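Local coordinates for Tat-secreted protein Rv2525c (Mycobacterium tuberculosis, PDB 4PMQ) that may act as a peptidoglycan hydrolase with glycosidase activity and, in vitro, hydrolyses p-nitrophenyl esters, with a preference for the butyrate, at residues 7-12 against 193-198; 107-112 against 124-129; 141-146 against 160-165. All blocks are in the same frame, centred on the assembly; numbering follows the deposited sequence. Where two conformers were deposited one is given.

Interaction 1. Residues 7-12 against 193-198; sequences LLDYAA and DVNQIL
Asp9 and Asp193 face each other across an antiparallel pair of strands, with Asn195 beside them on the same face of the sheet. The Asp9 side chain crosses that of Asn195 at about a right angle: CG lies between the backbone N and the carbonyl carbon (chi1 74°), and the carboxyl group divides its oxygens between two partners. OD1 comes to 2.5 Å from OD2 of Asp193, the two carboxylate planes being turned 58° apart. OD2, through its anti lone pair, accepts a hydrogen bond from Asn195 ND2 at 2.8 Å; Asp9 OD2 lies in the plane of the Asn195 amide, and the bond is nearly straight (170°). The second N-H of the same nitrogen reaches Leu7 O at 3.0 Å, approaching from above that carbonyl plane. As Leu7 O also accepts from Asn195 N, it is gripped twice by one residue, and the amide is fixed in its rotation. Residues outside the strands hold all three side chains: Asn195 OD1 bonds Trp160 NE1, Asp9 OD2 also takes Gln179 NE2, and Asp193 OD1 accepts from the backbone N of Asp183.

Beyond the polar row, the branch of Leu7 crosses Ile197 at about a right angle, CG lying 3.8 Å from CG1. On the other face, Leu8 and Val194 run side by side, pointing the same way, with CD2 and CG2 4.1 Å apart. Leu7-Asn195 and Asp9-Asp193 are hydrogen-bonded pairs, Leu8-Val194 non-hydrogen-bonded.

Here the first and last strands of a TIM-barrel-like fold meet and close the sheet, antiparallel where a classical barrel is parallel. The acids sit inside, at the C-terminal end of strand 6-9; glycerol and tartrate, probably from the crystallisation liquor, lie close by and may mark a pocket, consistent with the glycoside-hydrolase-like family.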
loop_
_atom_site.group_PDB
_atom_site.type_symbol
_atom_site.label_atom_id
_atom_site.label_comp_id
_atom_site.label_asym_id
_atom_site.label_seq_id
_atom_site.Cartn_x
_atom_site.Cartn_y
_atom_site.Cartn_z
ATOM N N LEU A 7 0.234 -10.874 5.156
ATOM C CA LEU A 7 0.968 -10.286 4.054
ATOM C C LEU A 7 2.094 -9.472 4.631
ATOM O O LEU A 7 1.877 -8.727 5.592
ATOM C CB LEU A 7 0.110 -9.387 3.166
ATOM C CG LEU A 7 -1.114 -10.041 2.521
ATOM C CD1 LEU A 7 -1.924 -9.000 1.774
ATOM C CD2 LEU A 7 -0.731 -11.175 1.548
ATOM N N LEU A 8 3.292 -9.581 4.040
ATOM C CA LEU A 8 4.413 -8.780 4.537
ATOM C C LEU A 8 4.620 -7.577 3.656
ATOM O O LEU A 8 4.444 -7.681 2.447
ATOM C CB LEU A 8 5.701 -9.628 4.542
ATOM C CG LEU A 8 5.660 -10.924 5.365
ATOM C CD1 LEU A 8 7.000 -11.636 5.290
ATOM C CD2 LEU A 8 5.222 -10.663 6.839
ATOM N N ASP A 9 5.071 -6.465 4.246
ATOM C CA ASP A 9 5.469 -5.310 3.441
ATOM C C ASP A 9 6.890 -4.910 3.858
ATOM O O ASP A 9 7.275 -5.097 5.013
ATOM C CB ASP A 9 4.470 -4.149 3.503
ATOM C CG ASP A 9 4.498 -3.383 4.806
ATOM O OD1 ASP A 9 5.431 -2.568 4.991
ATOM O OD2 ASP A 9 3.592 -3.595 5.631
ATOM N N TYR A 10 7.686 -4.410 2.906
ATOM C CA TYR A 10 9.099 -4.103 3.162
ATOM C C TYR A 10 9.642 -3.228 2.074
ATOM O O TYR A 10 9.257 -3.400 0.914
ATOM C CB TYR A 10 9.936 -5.400 3.234
ATOM C CG TYR A 10 9.505 -6.473 2.254
ATOM C CD1 TYR A 10 8.457 -7.340 2.557
ATOM C CD2 TYR A 10 10.159 -6.637 1.030
ATOM C CE1 TYR A 10 8.056 -8.333 1.667
ATOM C CE2 TYR A 10 9.783 -7.652 0.139
ATOM C CZ TYR A 10 8.718 -8.483 0.461
ATOM O OH TYR A 10 8.290 -9.479 -0.369
ATOM N N ALA A 11 10.546 -2.318 2.442
ATOM C CA ALA A 11 11.162 -1.393 1.487
ATOM C C ALA A 11 12.659 -1.623 1.313
ATOM O O ALA A 11 13.205 -1.177 0.292
ATOM C CB ALA A 11 10.942 0.042 1.961
ATOM N N ALA A 12 13.346 -2.243 2.303
ATOM C CA ALA A 12 14.810 -2.304 2.307
ATOM C C ALA A 12 15.438 -3.276 1.316
ATOM O O ALA A 12 16.630 -3.175 1.058
ATOM C CB ALA A 12 15.340 -2.608 3.704
ATOM N N ASP A 193 7.169 -5.545 7.864
ATOM C CA ASP A 193 5.950 -5.231 8.591
ATOM C C ASP A 193 4.964 -6.343 8.341
ATOM O O ASP A 193 4.957 -6.941 7.251
ATOM C CB ASP A 193 5.358 -3.877 8.165
ATOM C CG ASP A 193 6.360 -2.729 8.186
ATOM O OD1 ASP A 193 7.167 -2.658 9.152
ATOM O OD2 ASP A 193 6.288 -1.865 7.286
ATOM N N VAL A 194 4.095 -6.592 9.308
ATOM C CA VAL A 194 3.126 -7.673 9.216
ATOM C C VAL A 194 1.736 -7.108 9.052
ATOM O O VAL A 194 1.334 -6.214 9.811
ATOM C CB VAL A 194 3.210 -8.610 10.442
ATOM C CG1 VAL A 194 2.183 -9.725 10.343
ATOM C CG2 VAL A 194 4.617 -9.198 10.588
ATOM N N ASN A 195 0.987 -7.659 8.076
ATOM C CA ASN A 195 -0.369 -7.206 7.801
ATOM C C ASN A 195 -1.314 -8.381 7.853
ATOM O O ASN A 195 -1.008 -9.433 7.266
ATOM C CB ASN A 195 -0.452 -6.528 6.427
ATOM C CG ASN A 195 0.551 -5.408 6.321
ATOM O OD1 ASN A 195 0.294 -4.310 6.807
ATOM N ND2 ASN A 195 1.745 -5.701 5.802
ATOM N N GLN A 196 -2.490 -8.190 8.461
ATOM C CA GLN A 196 -3.551 -9.212 8.506
ATOM C C GLN A 196 -4.566 -8.956 7.402
ATOM O O GLN A 196 -4.979 -7.817 7.184
ATOM C CB GLN A 196 -4.256 -9.171 9.866
ATOM C CG GLN A 196 -3.351 -9.665 10.988
ATOM C CD GLN A 196 -4.053 -9.863 12.314
ATOM O OE1 GLN A 196 -5.074 -9.230 12.633
ATOM N NE2 GLN A 196 -3.482 -10.728 13.134
ATOM N N ILE A 197 -4.962 -10.015 6.704
ATOM C CA ILE A 197 -6.014 -9.971 5.695
ATOM C C ILE A 197 -7.365 -10.096 6.443
ATOM O O ILE A 197 -7.561 -11.036 7.240
ATOM C CB ILE A 197 -5.821 -11.108 4.664
ATOM C CG1 ILE A 197 -4.475 -10.969 3.915
ATOM C CG2 ILE A 197 -7.031 -11.174 3.708
ATOM C CD1 ILE A 197 -4.107 -12.299 3.150
ATOM N N LEU A 198 -8.294 -9.179 6.156
ATOM C CA LEU A 198 -9.584 -9.147 6.839
ATOM C C LEU A 198 -10.771 -9.513 5.978
ATOM O O LEU A 198 -11.835 -9.863 6.511
ATOM C CB LEU A 198 -9.822 -7.733 7.359
ATOM C CG LEU A 198 -8.736 -7.223 8.337
ATOM C CD1 LEU A 198 -8.834 -5.734 8.483
ATOM C CD2 LEU A 198 -8.800 -7.969 9.677
#

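Interaction 2. Residues 107-112 against 124-129; sequences ASIDDN and PYLRSW
Tyr125 reaches from helix 115-133 toward Ala107 on strand 105-108 and Ile109 just past its end. Its CB points toward the strand, and CG stands anti to the backbone N (chi1 178°). Along one side of the ring, CD2 meets the CD1 methyl of Ile109 at 4.0 Å, the two side chains sliding past each other in opposite directions. One atom further, CE2 is still 4.1 Å from Ile109 CD1 and lies 4.3 Å from Ala107 CB. Trp129, a turn later in the helix, sets its CD1 over one face of the phenol, toward the rim. At the tip, OH accepts a hydrogen bond from Trp129 NE1 at 3.0 Å and bonds a water at 2.7 Å, which in turn donates to Ser108 O. The phenol is thereby tied to both helix and strand. Trp129, held by this bond, receives Ala107 CB over the face of its five-membered ring, 3.7 Å from the centroid, in a CH-pi contact. Leu126 CD2 fills in beside the same methyl.

Within this beta-alpha-beta unit, the helix packs on the strand while Leu126 and Trp129 also touch strand 138-142, and Tyr125 and Trp129 lean on helix 79-96.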
loop_
_atom_site.group_PDB
_atom_site.type_symbol
_atom_site.label_atom_id
_atom_site.label_comp_id
_atom_site.label_asym_id
_atom_site.label_seq_id
_atom_site.Cartn_x
_atom_site.Cartn_y
_atom_site.Cartn_z
ATOM N N ALA A 107 -2.768 3.729 -2.426
ATOM C CA ALA A 107 -2.088 5.031 -2.277
ATOM C C ALA A 107 -1.823 5.272 -0.782
ATOM O O ALA A 107 -2.737 5.092 0.046
ATOM C CB ALA A 107 -2.943 6.134 -2.867
ATOM N N SER A 108 -0.589 5.697 -0.419
ATOM C CA SER A 108 -0.270 5.858 0.997
ATOM C C SER A 108 -0.490 7.249 1.581
ATOM O O SER A 108 -0.073 8.279 1.015
ATOM C CB SER A 108 1.171 5.452 1.261
ATOM O OG SER A 108 1.307 4.103 0.859
ATOM N N ILE A 109 -1.126 7.245 2.766
ATOM C CA ILE A 109 -1.348 8.395 3.629
ATOM C C ILE A 109 -0.567 7.990 4.894
ATOM O O ILE A 109 -1.174 7.544 5.867
ATOM C CB ILE A 109 -2.824 8.789 3.892
ATOM C CG1 ILE A 109 -3.683 8.929 2.583
ATOM C CG2 ILE A 109 -2.874 10.076 4.757
ATOM C CD1 ILE A 109 -3.166 9.868 1.518
ATOM N N ASP A 110 0.799 8.062 4.828
ATOM C CA ASP A 110 1.712 7.638 5.883
ATOM C C ASP A 110 1.853 8.757 6.923
ATOM O O ASP A 110 2.937 9.272 7.191
ATOM C CB ASP A 110 3.070 7.272 5.219
ATOM C CG ASP A 110 4.087 6.698 6.182
ATOM O OD1 ASP A 110 3.666 6.068 7.191
ATOM O OD2 ASP A 110 5.297 6.923 5.962
ATOM N N ASP A 111 0.704 9.169 7.465
ATOM C CA ASP A 111 0.550 10.296 8.377
ATOM C C ASP A 111 -0.691 10.123 9.239
ATOM O O ASP A 111 -1.533 9.236 8.983
ATOM C CB ASP A 111 0.402 11.590 7.522
ATOM C CG ASP A 111 1.730 12.155 7.062
ATOM O OD1 ASP A 111 2.526 12.582 7.929
ATOM O OD2 ASP A 111 1.987 12.142 5.841
ATOM N N ASN A 112 -0.829 11.017 10.218
ATOM C CA ASN A 112 -1.959 11.091 11.140
ATOM C C ASN A 112 -2.564 12.485 10.940
ATOM O O ASN A 112 -2.289 13.417 11.721
ATOM C CB ASN A 112 -1.487 10.842 12.593
ATOM C CG ASN A 112 -2.639 10.936 13.564
ATOM O OD1 ASN A 112 -3.800 10.829 13.148
ATOM N ND2 ASN A 112 -2.337 11.154 14.861
ATOM N N PRO A 124 -8.533 15.959 -2.620
ATOM C CA PRO A 124 -8.164 16.123 -4.041
ATOM C C PRO A 124 -7.091 15.106 -4.456
ATOM O O PRO A 124 -7.080 14.673 -5.616
ATOM C CB PRO A 124 -7.671 17.561 -4.145
ATOM C CG PRO A 124 -7.540 18.071 -2.757
ATOM C CD PRO A 124 -8.378 17.217 -1.857
ATOM N N TYR A 125 -6.151 14.752 -3.515
ATOM C CA TYR A 125 -5.089 13.774 -3.823
ATOM C C TYR A 125 -5.707 12.415 -4.237
ATOM O O TYR A 125 -5.425 11.892 -5.330
ATOM C CB TYR A 125 -4.159 13.582 -2.604
ATOM C CG TYR A 125 -3.072 12.557 -2.842
ATOM C CD1 TYR A 125 -2.014 12.823 -3.710
ATOM C CD2 TYR A 125 -3.092 11.322 -2.193
ATOM C CE1 TYR A 125 -1.017 11.884 -3.947
ATOM C CE2 TYR A 125 -2.098 10.365 -2.432
ATOM C CZ TYR A 125 -1.074 10.645 -3.328
ATOM O OH TYR A 125 -0.094 9.719 -3.601
ATOM N N LEU A 126 -6.606 11.897 -3.387
ATOM C CA LEU A 126 -7.264 10.604 -3.627
ATOM C C LEU A 126 -8.246 10.665 -4.825
ATOM O O LEU A 126 -8.368 9.674 -5.562
ATOM C CB LEU A 126 -7.959 10.092 -2.357
ATOM C CG LEU A 126 -7.029 9.659 -1.205
ATOM C CD1 LEU A 126 -7.834 9.182 -0.004
ATOM C CD2 LEU A 126 -6.021 8.565 -1.637
ATOM N N ARG A 127 -8.913 11.828 -5.043
ATOM C CA ARG A 127 -9.797 11.974 -6.208
ATOM C C ARG A 127 -8.925 11.894 -7.499
ATOM O O ARG A 127 -9.377 11.308 -8.491
ATOM C CB ARG A 127 -10.615 13.258 -6.152
ATOM C CG ARG A 127 -11.723 13.219 -5.102
ATOM C CD ARG A 127 -12.539 14.497 -5.126
ATOM N NE ARG A 127 -13.720 14.419 -4.260
ATOM C CZ ARG A 127 -14.376 15.468 -3.787
ATOM N NH1 ARG A 127 -13.962 16.699 -4.064
ATOM N NH2 ARG A 127 -15.426 15.297 -2.992
ATOM N N SER A 128 -7.676 12.456 -7.476
ATOM C CA SER A 128 -6.774 12.331 -8.642
ATOM C C SER A 128 -6.422 10.882 -8.901
ATOM O O SER A 128 -6.408 10.457 -10.065
ATOM C CB SER A 128 -5.502 13.142 -8.445
ATOM O OG SER A 128 -5.784 14.502 -8.694
ATOM N N TRP A 129 -6.154 10.087 -7.823
ATOM C CA TRP A 129 -5.914 8.665 -8.008
ATOM C C TRP A 129 -7.128 8.031 -8.703
ATOM O O TRP A 129 -6.946 7.280 -9.664
ATOM C CB TRP A 129 -5.621 7.977 -6.672
ATOM C CG TRP A 129 -4.165 8.005 -6.330
ATOM C CD1 TRP A 129 -3.482 9.000 -5.696
ATOM C CD2 TRP A 129 -3.201 6.984 -6.640
ATOM N NE1 TRP A 129 -2.152 8.649 -5.555
ATOM C CE2 TRP A 129 -1.944 7.435 -6.157
ATOM C CE3 TRP A 129 -3.272 5.745 -7.294
ATOM C CZ2 TRP A 129 -0.784 6.652 -6.248
ATOM C CZ3 TRP A 129 -2.119 4.970 -7.392
ATOM C CH2 TRP A 129 -0.898 5.417 -6.860
HETATM O O HOH W 1 0.787 8.088 -1.629
#

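Interaction 3. Residues 141-146 against 160-165; sequences YANSKT and WQHNWG
Tyr141 is wedged between Trp160 and His162, and here the packing is dense. The edge of the Tyr141 ring meets the indole face, CD1 standing 3.4 Å from Trp160 CD2 and over the centre of the ring system; the planes are 54° apart, a tilted edge-to-face pair. His162 CD2 lies over one face of the same phenol, offset toward the rim and 3.5 Å from CE2, and the OH at the tip bonds Gln179 and a bound glycerol. The imidazole also covers backbone, with Asn143 N above its centre. Its NE2 bonds Ile109 O, while ND1 accepts from Trp164 N in the ring plane, so both nitrogens fix its rotation.

Along the backbone, Ala142 N donates to Trp160 O and His162 N to Ala142 O, the parallel pairing of neighbouring barrel strands joined through helix 144-153 in a beta-alpha-beta unit. Asn143 is the N-cap of that helix: OD1 accepts from Thr146 N at 2.8 Å and also from Thr146 OG1, while ND2 makes a well-directed bond to Trp164 O, 3.0 Å away on a carbonyl lone pair.

Toward solvent the contact thins. Lys145 CB merely approaches Gly165 O at 4.2 Å before its chain leads away, and the Trp164 indole likewise turns outward, toward Asn112.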
loop_
_atom_site.group_PDB
_atom_site.type_symbol
_atom_site.label_atom_id
_atom_site.label_comp_id
_atom_site.label_asym_id
_atom_site.label_seq_id
_atom_site.Cartn_x
_atom_site.Cartn_y
_atom_site.Cartn_z
ATOM N N TYR A 141 -4.031 3.453 2.126
ATOM C CA TYR A 141 -3.292 3.041 3.321
ATOM C C TYR A 141 -3.369 4.243 4.248
ATOM O O TYR A 141 -2.836 5.304 3.920
ATOM C CB TYR A 141 -1.830 2.660 2.986
ATOM C CG TYR A 141 -0.897 2.551 4.178
ATOM C CD1 TYR A 141 -0.927 1.433 5.022
ATOM C CD2 TYR A 141 0.052 3.537 4.438
ATOM C CE1 TYR A 141 -0.007 1.291 6.065
ATOM C CE2 TYR A 141 0.928 3.437 5.519
ATOM C CZ TYR A 141 0.908 2.306 6.318
ATOM O OH TYR A 141 1.829 2.204 7.331
ATOM N N ALA A 142 -4.076 4.119 5.365
ATOM C CA ALA A 142 -4.266 5.259 6.269
ATOM C C ALA A 142 -4.663 4.743 7.633
ATOM O O ALA A 142 -5.017 3.553 7.732
ATOM C CB ALA A 142 -5.371 6.170 5.720
ATOM N N ASN A 143 -4.728 5.638 8.656
ATOM C CA ASN A 143 -5.226 5.191 9.967
ATOM C C ASN A 143 -6.777 5.034 9.877
ATOM O O ASN A 143 -7.398 5.364 8.835
ATOM C CB ASN A 143 -4.811 6.150 11.075
ATOM C CG ASN A 143 -5.363 7.548 10.911
ATOM O OD1 ASN A 143 -6.492 7.758 10.425
ATOM N ND2 ASN A 143 -4.648 8.541 11.426
ATOM N N SER A 144 -7.388 4.464 10.922
ATOM C CA SER A 144 -8.820 4.165 10.884
ATOM C C SER A 144 -9.697 5.414 10.824
ATOM O O SER A 144 -10.783 5.338 10.238
ATOM C CB SER A 144 -9.215 3.282 12.062
ATOM O OG SER A 144 -9.011 3.954 13.281
ATOM N N LYS A 145 -9.226 6.545 11.397
ATOM C CA LYS A 145 -9.950 7.821 11.340
ATOM C C LYS A 145 -10.051 8.310 9.888
ATOM O O LYS A 145 -11.119 8.768 9.444
ATOM C CB LYS A 145 -9.240 8.870 12.207
ATOM C CG LYS A 145 -10.005 10.192 12.282
ATOM C CD LYS A 145 -9.425 11.131 13.334
ATOM C CE LYS A 145 -10.404 12.189 13.804
ATOM N NZ LYS A 145 -11.720 11.636 14.240
ATOM N N THR A 146 -8.934 8.234 9.168
ATOM C CA THR A 146 -8.842 8.684 7.775
ATOM C C THR A 146 -9.650 7.737 6.870
ATOM O O THR A 146 -10.335 8.192 5.937
ATOM C CB THR A 146 -7.356 8.817 7.366
ATOM O OG1 THR A 146 -6.715 9.756 8.247
ATOM C CG2 THR A 146 -7.204 9.343 5.918
ATOM N N TRP A 160 -6.527 -0.122 3.793
ATOM C CA TRP A 160 -5.467 -0.824 4.510
ATOM C C TRP A 160 -5.123 0.014 5.713
ATOM O O TRP A 160 -4.619 1.131 5.565
ATOM C CB TRP A 160 -4.254 -1.017 3.568
ATOM C CG TRP A 160 -3.013 -1.576 4.200
ATOM C CD1 TRP A 160 -2.907 -2.251 5.383
ATOM C CD2 TRP A 160 -1.693 -1.533 3.639
ATOM N NE1 TRP A 160 -1.596 -2.622 5.603
ATOM C CE2 TRP A 160 -0.829 -2.192 4.545
ATOM C CE3 TRP A 160 -1.162 -1.028 2.439
ATOM C CZ2 TRP A 160 0.554 -2.267 4.343
ATOM C CZ3 TRP A 160 0.209 -1.092 2.242
ATOM C CH2 TRP A 160 1.048 -1.744 3.164
ATOM N N GLN A 161 -5.514 -0.475 6.905
ATOM C CA GLN A 161 -5.349 0.317 8.110
ATOM C C GLN A 161 -3.949 0.294 8.678
ATOM O O GLN A 161 -3.384 -0.798 8.857
ATOM C CB GLN A 161 -6.322 -0.163 9.198
ATOM C CG GLN A 161 -6.216 0.668 10.490
ATOM C CD GLN A 161 -7.153 0.121 11.545
ATOM O OE1 GLN A 161 -8.263 -0.297 11.219
ATOM N NE2 GLN A 161 -6.696 0.044 12.794
ATOM N N HIS A 162 -3.435 1.489 9.052
ATOM C CA HIS A 162 -2.208 1.601 9.869
ATOM C C HIS A 162 -2.632 2.121 11.246
ATOM O O HIS A 162 -3.736 2.645 11.396
ATOM C CB HIS A 162 -1.056 2.414 9.262
ATOM C CG HIS A 162 -1.274 3.885 9.089
ATOM N ND1 HIS A 162 -1.303 4.758 10.182
ATOM C CD2 HIS A 162 -1.313 4.613 7.950
ATOM C CE1 HIS A 162 -1.371 5.979 9.668
ATOM N NE2 HIS A 162 -1.379 5.948 8.331
ATOM N N ASN A 163 -1.783 1.964 12.246
ATOM C CA ASN A 163 -2.174 2.277 13.622
ATOM C C ASN A 163 -1.723 3.656 14.158
ATOM O O ASN A 163 -1.933 3.946 15.340
ATOM C CB ASN A 163 -1.648 1.167 14.521
ATOM C CG ASN A 163 -2.431 -0.114 14.321
ATOM O OD1 ASN A 163 -3.493 -0.134 13.650
ATOM N ND2 ASN A 163 -1.953 -1.191 14.927
ATOM N N TRP A 164 -1.164 4.510 13.309
ATOM C CA TRP A 164 -0.736 5.822 13.768
ATOM C C TRP A 164 -1.939 6.746 13.724
ATOM O O TRP A 164 -2.244 7.304 12.663
ATOM C CB TRP A 164 0.422 6.322 12.892
ATOM C CG TRP A 164 0.925 7.686 13.278
ATOM C CD1 TRP A 164 0.736 8.336 14.469
ATOM C CD2 TRP A 164 1.728 8.556 12.470
ATOM N NE1 TRP A 164 1.325 9.583 14.425
ATOM C CE2 TRP A 164 2.004 9.710 13.239
ATOM C CE3 TRP A 164 2.286 8.450 11.182
ATOM C CZ2 TRP A 164 2.741 10.791 12.724
ATOM C CZ3 TRP A 164 3.076 9.487 10.710
ATOM C CH2 TRP A 164 3.292 10.642 11.476
ATOM N N GLY A 165 -2.639 6.842 14.852
ATOM C CA GLY A 165 -3.853 7.654 14.918
ATOM C C GLY A 165 -5.109 6.807 14.879
ATOM O O GLY A 165 -6.208 7.330 14.641
#

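All three contacts reach one curled sheet, but they use it differently. Interactions 1 and 3 are strand-to-strand, antiparallel at the closure of the barrel and parallel within it, whereas interaction 2 packs a helix on its strand through apolar and aromatic groups. Interactions 1 and 2 are buried, with no exposed residue among those that touch; interaction 3 is buried at its aromatic end and reaches exposed residues at the other. Interaction 1 concentrates acid and amide groups inside the barrel. Interaction 3 joins the others, to interaction 1 by an indole-to-amide bond and to interaction 2 through Ile109, whose N bonds the Tyr141 backbone and whose O bonds the His162 ring. Interactions 1 and 2 do not touch, their centres being about 19 Å apart.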